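Local coordinates for protein putative alpha-galactosidase (Bacteroides fragilis, PDB 4NZJ) that probably hydrolyses terminal, non-reducing alpha-D-galactose residues from alpha-D-galactosides, at residues G22-T27 / D94-T99; F179-Y184 / W212-L217; G200-D205 / A236-A241; D208-G213 / A244-I249. One frame throughout, in Å; residues are numbered along the deposited sequence.

Contact 1: G22-T27 / D94-T99; sequences GNYPST and DELLLT
Apolar contact between Tyr24 and Leu96 carries the side-chain half of this junction. The leucine lies over one face of the phenol ring, its CD2 4.0 Å from the ring centroid and displaced toward the rim in a CH-pi contact, while Leu96 CD1 reaches the phenol end, 3.6 Å from Tyr24 OH. Both side chains swing beside their backbone N (chi1 -59° in Tyr24, -54° in Leu96), which brings Leu96 over the ring, and they cross at about a right angle. The backbone at Asp94 borders the ring edge. Leu98 CD1 packs 3.6 Å from Gly22 N. Arg243 adds a cation-pi interaction to Tyr24.

Backbone contact is close at Gly22, whose CA sits 3.4 Å from Glu95 O in a CA-H...O contact; the lack of a side chain permits this.

Water supplies the polar links, as no direct hydrogen bond joins the segments. One molecule accepts from Gly22 N and from Leu98 N, 2.9 Å from the latter; a second donates to Gly22 O and accepts from Leu97 N.

The linker from the Ig-like domain to the barrel is thus held against the end of strand 20-23 by hydrocarbon packing and bridging water, which satisfies main-chain groups of both segments.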
# COMPACT_ATOMS: atom_id res chain seq x y z
N GLY A 22 5.48 7.87 -9.92
CA GLY A 22 4.83 8.22 -11.18
C GLY A 22 3.74 9.25 -10.96
O GLY A 22 3.07 9.26 -9.93
N ASN A 23 3.57 10.12 -11.96
CA ASN A 23 2.51 11.12 -11.95
C ASN A 23 2.14 11.49 -13.39
O ASN A 23 2.98 11.39 -14.28
CB ASN A 23 2.98 12.36 -11.18
CG ASN A 23 1.83 13.18 -10.60
OD1 ASN A 23 1.72 14.38 -10.86
ND2 ASN A 23 1.00 12.54 -9.81
N TYR A 24 0.89 11.89 -13.62
CA TYR A 24 0.48 12.37 -14.94
C TYR A 24 1.04 13.76 -15.21
O TYR A 24 1.15 14.57 -14.28
CB TYR A 24 -1.04 12.43 -15.10
CG TYR A 24 -1.82 11.14 -14.90
CD1 TYR A 24 -1.25 9.90 -15.14
CD2 TYR A 24 -3.15 11.19 -14.49
CE1 TYR A 24 -1.98 8.73 -14.97
CE2 TYR A 24 -3.89 10.03 -14.31
CZ TYR A 24 -3.30 8.80 -14.55
OH TYR A 24 -4.02 7.65 -14.37
N PRO A 25 1.36 14.07 -16.48
CA PRO A 25 1.77 15.44 -16.80
C PRO A 25 0.64 16.44 -16.55
O PRO A 25 -0.53 16.10 -16.66
CB PRO A 25 2.11 15.36 -18.30
CG PRO A 25 1.38 14.16 -18.80
CD PRO A 25 1.33 13.20 -17.67
N SER A 26 1.01 17.67 -16.18
CA SER A 26 0.05 18.74 -15.97
C SER A 26 -0.98 18.46 -14.88
O SER A 26 -2.12 18.94 -14.94
CB SER A 26 -0.64 19.10 -17.29
OG SER A 26 0.32 19.49 -18.25
N THR A 27 -0.58 17.69 -13.87
CA THR A 27 -1.38 17.49 -12.67
C THR A 27 -0.52 17.80 -11.45
O THR A 27 0.71 17.74 -11.53
CB THR A 27 -1.92 16.05 -12.55
OG1 THR A 27 -0.84 15.15 -12.30
CG2 THR A 27 -2.66 15.65 -13.82
N ASP A 94 1.73 8.10 -18.10
CA ASP A 94 0.40 7.59 -17.78
C ASP A 94 0.44 6.46 -16.75
O ASP A 94 -0.51 5.68 -16.65
CB ASP A 94 -0.33 7.16 -19.06
CG ASP A 94 0.34 6.00 -19.77
OD1 ASP A 94 1.44 5.57 -19.35
OD2 ASP A 94 -0.24 5.52 -20.77
N GLU A 95 1.50 6.42 -15.95
CA GLU A 95 1.73 5.35 -14.98
C GLU A 95 1.72 5.87 -13.55
O GLU A 95 2.62 6.61 -13.15
CB GLU A 95 3.07 4.68 -15.28
CG GLU A 95 3.15 4.06 -16.67
CD GLU A 95 4.58 3.78 -17.12
OE1 GLU A 95 5.32 3.10 -16.39
OE2 GLU A 95 4.96 4.26 -18.21
N LEU A 96 0.70 5.51 -12.78
CA LEU A 96 0.67 5.81 -11.34
C LEU A 96 1.00 4.55 -10.54
O LEU A 96 1.00 3.46 -11.09
CB LEU A 96 -0.71 6.32 -10.92
CG LEU A 96 -1.27 7.52 -11.68
CD1 LEU A 96 -2.57 7.99 -11.07
CD2 LEU A 96 -0.25 8.66 -11.72
N LEU A 97 1.28 4.71 -9.25
CA LEU A 97 1.63 3.59 -8.36
C LEU A 97 2.67 2.64 -8.97
O LEU A 97 2.42 1.44 -9.14
CB LEU A 97 0.38 2.80 -7.94
CG LEU A 97 -0.69 3.57 -7.17
CD1 LEU A 97 -1.76 2.61 -6.67
CD2 LEU A 97 -0.08 4.38 -6.03
N LEU A 98 3.83 3.20 -9.26
CA LEU A 98 4.96 2.43 -9.77
C LEU A 98 5.50 1.49 -8.69
O LEU A 98 6.21 0.53 -9.00
CB LEU A 98 6.05 3.36 -10.32
CG LEU A 98 5.63 4.06 -11.62
CD1 LEU A 98 6.60 5.17 -11.99
CD2 LEU A 98 5.50 3.06 -12.76
N THR A 99 5.16 1.78 -7.44
CA THR A 99 5.27 0.85 -6.31
C THR A 99 3.90 0.71 -5.65
O THR A 99 3.03 1.56 -5.87
CB THR A 99 6.28 1.35 -5.26
OG1 THR A 99 5.81 2.58 -4.69
CG2 THR A 99 7.65 1.57 -5.88
O HOH W 1 4.25 5.82 -8.11
O HOH W 2 1.87 7.34 -8.16
O HOH W 3 -3.77 5.54 -15.63

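Contact 2: F179-Y184 / W212-L217; sequences FKLGIY and WGVDLL
With CG anti to the carbonyl carbon (chi1 -57°), Asp215 extends its carboxylate to the backbone of Leu181; Ile183, with CG1 anti to the backbone N (chi1 -154°), carries CD1 to the indole of Trp212. Asp215 OD2 accepts from Leu181 N at 2.8 Å through its anti lone pair, in a nearly straight bond (168° at the hydrogen). The same residue returns its own N-H to Leu181 O, 2.7 Å from Asp215 N and in the carbonyl plane, so side chain and main chain together clasp one residue. Leu216 N adds a weak bond to that oxygen. Farther along, Ile183 N donates to Leu216 O at 2.9 Å, in parallel pairing of the two strands.

On the side of the sheet bearing Ile183 and Leu217, Ile183 CD1 meets the indole edge, 4.0 Å from Trp212 CZ3. Ile183 CG2 lies 3.8 Å from Val214 CG1 and equally near Leu217 CD1. Gly182 passes close to Leu216, its CA 3.3 Å from Leu216 O.

Asp215 OD2 also accepts from His175, and OD1 forms a salt bridge with Arg247. A buried carboxylate so surrounded by donors is probably stabilised as the anion, and it joins Leu181 to the segment leading into barrel strand 216-220.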
# COMPACT_ATOMS: atom_id res chain seq x y z
N PHE A 179 0.62 14.05 2.53
CA PHE A 179 -0.31 12.94 2.42
C PHE A 179 -1.22 13.10 1.21
O PHE A 179 -1.44 14.21 0.73
CB PHE A 179 -1.20 12.82 3.67
CG PHE A 179 -0.45 12.43 4.92
CD1 PHE A 179 0.09 11.17 5.06
CD2 PHE A 179 -0.31 13.33 5.97
CE1 PHE A 179 0.77 10.80 6.21
CE2 PHE A 179 0.36 12.97 7.12
CZ PHE A 179 0.90 11.71 7.24
N LYS A 180 -1.73 11.97 0.76
CA LYS A 180 -2.70 11.89 -0.33
C LYS A 180 -4.05 11.49 0.24
O LYS A 180 -4.12 10.68 1.17
CB LYS A 180 -2.24 10.87 -1.36
CG LYS A 180 -0.90 11.19 -1.99
CD LYS A 180 -0.98 11.11 -3.50
CE LYS A 180 0.34 11.47 -4.14
NZ LYS A 180 1.03 12.54 -3.37
N LEU A 181 -5.13 12.05 -0.32
CA LEU A 181 -6.48 11.80 0.16
C LEU A 181 -7.23 10.81 -0.73
O LEU A 181 -7.35 11.02 -1.94
CB LEU A 181 -7.28 13.10 0.21
CG LEU A 181 -8.74 12.93 0.62
CD1 LEU A 181 -8.84 12.40 2.04
CD2 LEU A 181 -9.50 14.23 0.50
N GLY A 182 -7.75 9.75 -0.12
CA GLY A 182 -8.64 8.83 -0.81
C GLY A 182 -10.09 9.05 -0.45
O GLY A 182 -10.41 9.52 0.65
N ILE A 183 -10.98 8.73 -1.39
CA ILE A 183 -12.41 8.84 -1.17
C ILE A 183 -13.05 7.58 -1.73
O ILE A 183 -12.39 6.76 -2.36
CB ILE A 183 -12.97 10.14 -1.80
CG1 ILE A 183 -14.25 10.59 -1.08
CG2 ILE A 183 -13.20 9.99 -3.30
CD1 ILE A 183 -14.50 12.08 -1.19
N TYR A 184 -14.35 7.44 -1.48
CA TYR A 184 -15.06 6.21 -1.75
C TYR A 184 -16.34 6.49 -2.50
O TYR A 184 -17.09 7.41 -2.16
CB TYR A 184 -15.38 5.52 -0.42
CG TYR A 184 -16.32 4.35 -0.51
CD1 TYR A 184 -17.69 4.54 -0.54
CD2 TYR A 184 -15.84 3.04 -0.58
CE1 TYR A 184 -18.57 3.47 -0.64
CE2 TYR A 184 -16.71 1.96 -0.68
CZ TYR A 184 -18.07 2.18 -0.71
OH TYR A 184 -18.96 1.13 -0.80
N TRP A 212 -11.91 18.88 -5.16
CA TRP A 212 -11.63 18.79 -3.73
C TRP A 212 -10.19 18.39 -3.42
O TRP A 212 -9.78 18.44 -2.27
CB TRP A 212 -12.57 17.80 -3.06
CG TRP A 212 -14.01 18.10 -3.23
CD1 TRP A 212 -14.57 19.31 -3.51
CD2 TRP A 212 -15.09 17.18 -3.10
NE1 TRP A 212 -15.94 19.20 -3.58
CE2 TRP A 212 -16.28 17.89 -3.34
CE3 TRP A 212 -15.17 15.81 -2.83
CZ2 TRP A 212 -17.54 17.28 -3.30
CZ3 TRP A 212 -16.42 15.20 -2.79
CH2 TRP A 212 -17.58 15.94 -3.03
N GLY A 213 -9.45 17.96 -4.44
CA GLY A 213 -8.06 17.54 -4.26
C GLY A 213 -7.88 16.07 -3.93
O GLY A 213 -6.86 15.67 -3.38
N VAL A 214 -8.87 15.26 -4.27
CA VAL A 214 -8.80 13.81 -4.07
C VAL A 214 -7.68 13.21 -4.93
O VAL A 214 -7.47 13.61 -6.08
CB VAL A 214 -10.15 13.16 -4.40
CG1 VAL A 214 -10.05 11.64 -4.51
CG2 VAL A 214 -11.19 13.56 -3.36
N ASP A 215 -6.98 12.24 -4.35
CA ASP A 215 -5.83 11.59 -4.98
C ASP A 215 -6.05 10.10 -5.27
O ASP A 215 -5.26 9.48 -5.97
CB ASP A 215 -4.62 11.74 -4.07
CG ASP A 215 -4.32 13.19 -3.75
OD1 ASP A 215 -3.99 13.93 -4.70
OD2 ASP A 215 -4.44 13.59 -2.57
N LEU A 216 -7.14 9.54 -4.73
CA LEU A 216 -7.46 8.13 -4.90
C LEU A 216 -8.96 7.94 -4.77
O LEU A 216 -9.59 8.55 -3.91
CB LEU A 216 -6.71 7.29 -3.85
CG LEU A 216 -6.97 5.78 -3.79
CD1 LEU A 216 -5.75 5.03 -3.25
CD2 LEU A 216 -8.19 5.46 -2.94
N LEU A 217 -9.52 7.09 -5.63
CA LEU A 217 -10.91 6.67 -5.53
C LEU A 217 -10.97 5.17 -5.37
O LEU A 217 -10.46 4.44 -6.22
CB LEU A 217 -11.69 7.06 -6.79
CG LEU A 217 -13.13 6.55 -6.84
CD1 LEU A 217 -13.95 7.15 -5.71
CD2 LEU A 217 -13.78 6.81 -8.19

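Contact 3: G200-D205 / A236-A241; sequences GYEETD and AKMGRA
Lys237 NZ is gripped by two carboxylates of the facing helix. Its shorter bond is a salt bridge to Glu202 OE1 at 2.9 Å, which the ammonium meets from well above the carboxylate plane (59° out of it). Glu203 OE1 supplies a longer salt bridge to the same nitrogen at 3.6 Å, and the three residues form a network. The geometry follows from the bends of the chains: Lys237 has CG anti to its backbone N (chi1 177°) and turns at chi2 and chi4, carrying NZ to the acids, while each glutamate is bent at chi2. The lysine crosses both glutamates at about a right angle, and its CG packs 3.5 Å from Glu202 CD.

Gly200 N donates to Glu202 OE2 at 3.1 Å from the opposite face of the carboxylate to Lys237 NZ, also well out of its plane. A water that donates to OE2 makes a weak bond with Lys237 NZ. The carboxylate is restrained by its own loop and by the neighbouring helix.

Away from the charges the contact is mainly hydrocarbon against backbone. Ala241 CB sits 3.5 Å from Glu202 O and 4.0 Å from Glu202 CB, so the small methyl lets the backbones approach closely. Met238, present as selenomethionine, crosses Glu202 obliquely, with SE 3.9 Å from Glu202 O. A second water bridges Ala241 O and, weakly, Glu203 O.

Helices 202-212 and 228-243 are successive outer helices of the TIM barrel, packed at the N-terminal end of the first: Lys237 and Glu203 lie at the outer side, while buried Glu202, with Met238, reaches strand 216-220.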
# COMPACT_ATOMS: atom_id res chain seq x y z
N GLY A 200 -24.05 6.55 -13.42
CA GLY A 200 -24.74 7.51 -14.29
C GLY A 200 -24.29 8.95 -14.12
O GLY A 200 -24.69 9.82 -14.88
N TYR A 201 -23.47 9.21 -13.10
CA TYR A 201 -22.98 10.56 -12.80
C TYR A 201 -21.46 10.56 -12.65
O TYR A 201 -20.89 11.39 -11.92
CB TYR A 201 -23.62 11.09 -11.52
CG TYR A 201 -25.12 11.27 -11.60
CD1 TYR A 201 -25.98 10.22 -11.31
CD2 TYR A 201 -25.68 12.50 -11.94
CE1 TYR A 201 -27.35 10.38 -11.36
CE2 TYR A 201 -27.06 12.67 -11.99
CZ TYR A 201 -27.89 11.61 -11.71
OH TYR A 201 -29.26 11.76 -11.76
N GLU A 202 -20.80 9.64 -13.34
CA GLU A 202 -19.37 9.42 -13.14
C GLU A 202 -18.55 10.68 -13.43
O GLU A 202 -17.61 10.99 -12.69
CB GLU A 202 -18.88 8.26 -14.01
CG GLU A 202 -19.48 6.91 -13.63
CD GLU A 202 -20.80 6.59 -14.31
OE1 GLU A 202 -21.41 7.49 -14.94
OE2 GLU A 202 -21.25 5.42 -14.20
N GLU A 203 -18.91 11.38 -14.50
CA GLU A 203 -18.17 12.56 -14.92
C GLU A 203 -18.30 13.67 -13.88
O GLU A 203 -17.30 14.25 -13.45
CB GLU A 203 -18.64 13.03 -16.30
CG GLU A 203 -18.57 11.97 -17.39
CD GLU A 203 -19.91 11.32 -17.70
OE1 GLU A 203 -20.64 10.90 -16.76
OE2 GLU A 203 -20.25 11.21 -18.90
N THR A 204 -19.53 13.94 -13.45
CA THR A 204 -19.77 14.93 -12.40
C THR A 204 -19.00 14.59 -11.12
O THR A 204 -18.34 15.45 -10.54
CB THR A 204 -21.28 15.02 -12.06
OG1 THR A 204 -22.00 15.47 -13.21
CG2 THR A 204 -21.53 15.99 -10.91
N ASP A 205 -19.10 13.34 -10.69
CA ASP A 205 -18.50 12.96 -9.43
C ASP A 205 -16.97 13.05 -9.48
O ASP A 205 -16.35 13.58 -8.56
CB ASP A 205 -18.99 11.58 -9.00
CG ASP A 205 -20.47 11.57 -8.64
OD1 ASP A 205 -21.12 12.64 -8.70
OD2 ASP A 205 -20.99 10.49 -8.31
N ALA A 236 -14.86 0.89 -16.52
CA ALA A 236 -14.23 1.65 -17.61
C ALA A 236 -14.75 3.09 -17.67
O ALA A 236 -13.97 4.02 -17.88
CB ALA A 236 -14.45 0.95 -18.94
N LYS A 237 -16.05 3.26 -17.48
CA LYS A 237 -16.69 4.58 -17.51
C LYS A 237 -16.11 5.51 -16.44
O LYS A 237 -15.76 6.65 -16.73
CB LYS A 237 -18.20 4.43 -17.30
CG LYS A 237 -18.99 5.74 -17.23
CD LYS A 237 -19.16 6.38 -18.59
CE LYS A 237 -19.90 7.70 -18.47
NZ LYS A 237 -21.25 7.55 -17.86
N MSE A 238 -16.00 5.02 -15.21
CA MSE A 238 -15.44 5.83 -14.13
C MSE A 238 -13.97 6.08 -14.38
O MSE A 238 -13.46 7.16 -14.08
CB MSE A 238 -15.68 5.22 -12.75
CG MSE A 238 -15.01 5.98 -11.60
SE MSE A 238 -15.55 7.88 -11.51
CE MSE A 238 -17.11 7.64 -10.34
N GLY A 239 -13.26 5.10 -14.94
CA GLY A 239 -11.85 5.28 -15.29
C GLY A 239 -11.65 6.45 -16.25
O GLY A 239 -10.78 7.30 -16.04
N ARG A 240 -12.48 6.50 -17.29
CA ARG A 240 -12.43 7.60 -18.25
C ARG A 240 -12.73 8.93 -17.57
O ARG A 240 -12.08 9.93 -17.84
CB ARG A 240 -13.41 7.34 -19.40
CG ARG A 240 -12.96 6.23 -20.33
CD ARG A 240 -13.76 6.20 -21.62
NE ARG A 240 -15.18 5.88 -21.41
CZ ARG A 240 -15.69 4.65 -21.30
NH1 ARG A 240 -14.90 3.58 -21.35
NH2 ARG A 240 -16.99 4.49 -21.13
N ALA A 241 -13.72 8.92 -16.68
CA ALA A 241 -14.10 10.13 -15.96
C ALA A 241 -12.94 10.66 -15.11
O ALA A 241 -12.70 11.86 -15.07
CB ALA A 241 -15.34 9.87 -15.11
O HOH W 4 -22.73 4.80 -16.38
O HOH W 5 -14.66 13.86 -15.42

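Contact 4: D208-G213 / A244-I249; sequences DFASWG and ATNRSI
Gly213 lies over one face of the Arg247 guanidinium, with Gly213 CA 3.5 Å above its plane and offset toward the rim, and Gly213 C 3.5 Å from Arg247 NE. A water sits at the edge of the guanidinium, in its plane, where it accepts from Arg247 NH1 at 3.0 Å and donates to Ala210 O. It thereby links the arginine to the last turn of helix 202-212.

The arginine reaches this place by leaving its backbone with CG anti to the carbonyl carbon (chi1 -67°), then bending at chi3 (76°). On the way Arg247 CD passes 3.3 Å from Ala210 O. That oxygen also accepts from Gly213 N, at the Schellman motif closing the helix, where Gly213 takes positive phi.

Ala210 is the apolar centre of the contact. Its methyl points toward the loop and meets Thr245 CB at 3.6 Å, with Ile249 CD1 more distant at 4.3 Å. Thr245 OG1 accepts a weak bond from Arg247 N and has Leu242 O as a second partner.

Beyond the two segments, Arg247 donates through NE to Val214 O, while NH2 has Asp215 as its main partner. The loop after helix 228-243 is thus laid across the C-terminal end of helix 202-212, with Arg247 also touching His175 of helix 166-176, just before the chain enters strand 250-254.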
# COMPACT_ATOMS: atom_id res chain seq x y z
N ASP A 208 -15.91 16.62 -9.28
CA ASP A 208 -16.03 17.09 -7.90
C ASP A 208 -14.85 16.58 -7.07
O ASP A 208 -14.21 17.36 -6.35
CB ASP A 208 -17.35 16.66 -7.26
CG ASP A 208 -18.53 17.53 -7.68
OD1 ASP A 208 -18.33 18.62 -8.27
OD2 ASP A 208 -19.68 17.14 -7.39
N PHE A 209 -14.56 15.29 -7.17
CA PHE A 209 -13.42 14.72 -6.44
C PHE A 209 -12.14 15.49 -6.75
O PHE A 209 -11.39 15.85 -5.83
CB PHE A 209 -13.22 13.23 -6.75
CG PHE A 209 -14.40 12.35 -6.40
CD1 PHE A 209 -15.27 12.69 -5.37
CD2 PHE A 209 -14.62 11.18 -7.11
CE1 PHE A 209 -16.34 11.87 -5.06
CE2 PHE A 209 -15.69 10.36 -6.80
CZ PHE A 209 -16.56 10.71 -5.78
N ALA A 210 -11.90 15.75 -8.03
CA ALA A 210 -10.70 16.48 -8.44
C ALA A 210 -10.69 17.90 -7.88
O ALA A 210 -9.65 18.38 -7.41
CB ALA A 210 -10.57 16.49 -9.95
N SER A 211 -11.84 18.57 -7.91
CA SER A 211 -11.93 19.93 -7.36
C SER A 211 -11.63 19.97 -5.86
O SER A 211 -11.13 20.99 -5.35
CB SER A 211 -13.31 20.56 -7.66
OG SER A 211 -14.31 20.06 -6.79
N TRP A 212 -11.91 18.88 -5.16
CA TRP A 212 -11.63 18.79 -3.73
C TRP A 212 -10.19 18.39 -3.42
O TRP A 212 -9.78 18.44 -2.27
CB TRP A 212 -12.57 17.80 -3.06
CG TRP A 212 -14.01 18.10 -3.23
CD1 TRP A 212 -14.57 19.31 -3.51
CD2 TRP A 212 -15.09 17.18 -3.10
NE1 TRP A 212 -15.94 19.20 -3.58
CE2 TRP A 212 -16.28 17.89 -3.34
CE3 TRP A 212 -15.17 15.81 -2.83
CZ2 TRP A 212 -17.54 17.28 -3.30
CZ3 TRP A 212 -16.42 15.20 -2.79
CH2 TRP A 212 -17.58 15.94 -3.03
N GLY A 213 -9.45 17.96 -4.44
CA GLY A 213 -8.06 17.54 -4.26
C GLY A 213 -7.88 16.07 -3.93
O GLY A 213 -6.86 15.67 -3.38
N ALA A 244 -10.25 12.23 -17.23
CA ALA A 244 -10.70 13.48 -17.83
C ALA A 244 -10.51 14.68 -16.89
O ALA A 244 -10.64 15.82 -17.32
CB ALA A 244 -12.15 13.38 -18.27
N THR A 245 -10.21 14.42 -15.62
CA THR A 245 -9.97 15.49 -14.64
C THR A 245 -8.54 16.00 -14.75
O THR A 245 -7.73 15.45 -15.50
CB THR A 245 -10.18 15.03 -13.19
OG1 THR A 245 -9.09 14.20 -12.76
CG2 THR A 245 -11.50 14.27 -13.03
N ASN A 246 -8.23 17.03 -13.96
CA ASN A 246 -6.88 17.60 -13.94
C ASN A 246 -6.00 17.11 -12.78
O ASN A 246 -5.06 17.79 -12.37
CB ASN A 246 -6.96 19.14 -13.95
CG ASN A 246 -7.65 19.71 -12.72
OD1 ASN A 246 -8.10 18.99 -11.83
ND2 ASN A 246 -7.75 21.04 -12.67
N ARG A 247 -6.31 15.92 -12.25
CA ARG A 247 -5.49 15.32 -11.19
C ARG A 247 -5.04 13.92 -11.56
O ARG A 247 -5.67 13.25 -12.39
CB ARG A 247 -6.27 15.25 -9.87
CG ARG A 247 -6.58 16.58 -9.22
CD ARG A 247 -7.06 16.39 -7.80
NE ARG A 247 -5.99 16.08 -6.85
CZ ARG A 247 -5.12 16.97 -6.37
NH1 ARG A 247 -5.15 18.24 -6.75
NH2 ARG A 247 -4.19 16.58 -5.50
N SER A 248 -3.97 13.47 -10.92
CA SER A 248 -3.56 12.08 -10.97
C SER A 248 -4.30 11.32 -9.88
O SER A 248 -3.86 11.30 -8.72
CB SER A 248 -2.05 11.93 -10.76
OG SER A 248 -1.33 12.48 -11.84
N ILE A 249 -5.43 10.72 -10.23
CA ILE A 249 -6.25 10.00 -9.25
C ILE A 249 -6.07 8.49 -9.39
O ILE A 249 -6.39 7.89 -10.43
CB ILE A 249 -7.74 10.37 -9.36
CG1 ILE A 249 -7.91 11.90 -9.24
CG2 ILE A 249 -8.54 9.66 -8.27
CD1 ILE A 249 -9.34 12.39 -9.30
O HOH W 6 -7.13 19.68 -8.43

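Overall arrangement
From the N terminus, contact 1 comes first: it closes a long loop, mostly strand and without helix, bringing the linker after strand 82-92 back to strand 20-23, and it is complete before the others begin. Contact 2 then spans the beta-alpha-beta unit of strand 180-186, helix 202-212 and strand 216-220. Contact 3 crosses it, opening within that loop and closing on helix 228-243. Contact 4 crosses contact 3 and starts on the helix whose end contact 2 uses, sharing Trp212 and Gly213 with it. Ser248 of contact 4 meets Tyr24 and Thr27 of contact 1, tying the Ig-like domain to the barrel.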